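Local coordinates for penicillin-binding 1 transmembrane protein MrcA (Nitrosomonas europaea ATCC 19718, PDB 3D0F) that probably polymerises glycan strands and cross-links their peptides in peptidoglycan synthesis, this piece being its OB-like domain, at residues 39-44 against 88-93. Numbering follows the deposited sequence.
Sequences AVVLSA and ALIRVK. With PO4 (phosphate ion), chain C.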
# COMPACT_ATOMS: atom_id res chain seq x y z
N ALA A 39 -6.97 7.54 4.09
CA ALA A 39 -7.67 7.53 5.35
C ALA A 39 -8.54 8.79 5.42
O ALA A 39 -8.20 9.82 4.84
CB ALA A 39 -6.74 7.46 6.56
N VAL A 40 -9.62 8.69 6.15
CA VAL A 40 -10.49 9.85 6.38
C VAL A 40 -10.38 10.27 7.83
O VAL A 40 -10.52 9.45 8.73
CB VAL A 40 -11.98 9.60 6.02
CG1 VAL A 40 -12.58 8.44 6.80
CG2 VAL A 40 -12.81 10.86 6.26
N VAL A 41 -10.14 11.54 8.04
CA VAL A 41 -9.99 12.09 9.39
C VAL A 41 -11.32 12.10 10.15
O VAL A 41 -12.35 12.55 9.62
CB VAL A 41 -9.31 13.48 9.37
CG1 VAL A 41 -9.34 14.14 10.83
CG2 VAL A 41 -7.87 13.34 8.82
N LEU A 42 -11.27 11.57 11.37
CA LEU A 42 -12.41 11.61 12.29
C LEU A 42 -12.30 12.73 13.33
O LEU A 42 -13.30 13.29 13.75
CB LEU A 42 -12.53 10.26 13.03
CG LEU A 42 -12.62 9.06 12.08
CD1 LEU A 42 -12.77 7.77 12.90
CD2 LEU A 42 -13.71 9.18 11.01
N SER A 43 -11.09 12.99 13.84
CA SER A 43 -10.84 14.04 14.75
C SER A 43 -9.44 14.56 14.55
O SER A 43 -8.57 13.81 14.12
CB SER A 43 -11.03 13.54 16.16
OG SER A 43 -9.98 12.70 16.56
N ALA A 44 -9.21 15.83 14.89
CA ALA A 44 -7.88 16.43 14.72
C ALA A 44 -7.62 17.53 15.69
O ALA A 44 -8.46 18.41 15.91
CB ALA A 44 -7.70 16.96 13.33
N ALA A 88 -11.52 15.20 6.36
CA ALA A 88 -10.37 15.39 5.48
C ALA A 88 -9.91 14.04 4.97
O ALA A 88 -9.69 13.13 5.75
CB ALA A 88 -9.27 16.09 6.21
N LEU A 89 -9.70 13.95 3.66
CA LEU A 89 -9.07 12.81 3.02
C LEU A 89 -7.55 13.03 3.03
O LEU A 89 -7.02 13.98 2.44
CB LEU A 89 -9.58 12.64 1.57
CG LEU A 89 -8.96 11.49 0.77
CD1 LEU A 89 -9.20 10.14 1.44
CD2 LEU A 89 -9.51 11.54 -0.66
N ILE A 90 -6.87 12.14 3.73
CA ILE A 90 -5.40 12.17 3.86
C ILE A 90 -4.79 10.89 3.41
O ILE A 90 -5.49 9.91 3.12
CB ILE A 90 -4.97 12.50 5.33
CG1 ILE A 90 -5.52 11.48 6.32
CG2 ILE A 90 -5.48 13.96 5.68
CD1 ILE A 90 -4.91 11.52 7.69
N ARG A 91 -3.48 10.88 3.36
CA ARG A 91 -2.73 9.67 3.08
C ARG A 91 -1.83 9.42 4.27
O ARG A 91 -1.24 10.34 4.83
CB ARG A 91 -1.89 9.82 1.80
CG ARG A 91 -2.73 10.20 0.58
CD ARG A 91 -3.56 9.04 -0.01
NE ARG A 91 -4.46 9.60 -1.00
CZ ARG A 91 -5.27 8.89 -1.79
NH1 ARG A 91 -5.25 7.57 -1.75
NH2 ARG A 91 -6.09 9.55 -2.62
N VAL A 92 -1.70 8.15 4.58
CA VAL A 92 -0.89 7.71 5.73
C VAL A 92 0.02 6.56 5.40
O VAL A 92 -0.28 5.75 4.50
CB VAL A 92 -1.82 7.33 6.91
CG1 VAL A 92 -2.63 8.53 7.33
CG2 VAL A 92 -2.77 6.21 6.50
N LYS A 93 1.11 6.46 6.16
CA LYS A 93 2.03 5.34 5.99
C LYS A 93 2.53 4.92 7.39
O LYS A 93 2.87 5.78 8.20
CB LYS A 93 3.20 5.81 5.13
CG LYS A 93 4.21 4.74 4.73
CD LYS A 93 5.28 5.33 3.83
CE LYS A 93 6.42 4.40 3.55
NZ LYS A 93 6.12 2.99 3.45
P PO4 C . -7.51 6.82 -4.88
O1 PO4 C . -7.71 8.30 -4.67
O2 PO4 C . -8.80 6.26 -5.41
O3 PO4 C . -6.39 6.61 -5.89
O4 PO4 C . -7.14 6.09 -3.61
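Ala-39 and Ile-90 form an antiparallel hydrogen-bonded pair joining strands 37-45 and 88-94 in the five-stranded antiparallel sheet of this OB-like domain. Ile-90 N gives Ala-39 O a hydrogen bond of 2.9 Å, and the return bond, Ala-39 N to Ile-90 O, is 3.0 Å. Two residues on, Val-41 N bonds to Ala-88 O at 2.8 Å; the same oxygen also takes a CA-H contact from Val-40. Val-40 and Leu-89 form a non-hydrogen-bonded pair, their side chains on the other face, and Leu-89 CD1 lies 3.6 Å from Ala-39 O.

On the face carrying Ala-39 and Ile-90 the side chains make a small apolar layer. Val-41 crosses Ile-90 at about a right angle, its CG2 3.7 Å from Ile-90 CD1 and also touching Ala-88 CB; both residues are beta-branched, which suits extended strands, and wholly apolar, which suits burial. Ile-90 CG1 stands between its own backbone N and carbonyl carbon (chi1 58°), which brings it within 3.5 Å of Ala-39 O. A lone methyl suits Ala-39, whose CB fits beside Ile-90 CG1 and Val-92 CG2. Ile-102 and Ile-59 extend this layer from strands 100-103 and 58-61.

Beyond the pairing, Leu-42 and Ser-43 both face Glu-50 in a classic beta bulge, where strand 37-45 turns a corner. Ala-88 and Leu-89 also pair with an antiparallel strand of the second subunit, continuing the sheet across the interface. The CB of Arg-91 points away from segment 39-44; the long, charged side chain, bent at chi2 (-75°), suits this partly exposed place, where NH2 forms a salt bridge with Glu-8 of that subunit. Its guanidinium edge grips a phosphate, probably from the crystallisation liquor: NH1 gives a hydrogen bond to phosphate O4 at 3.0 Å and NH2 one to phosphate O1 at 2.9 Å.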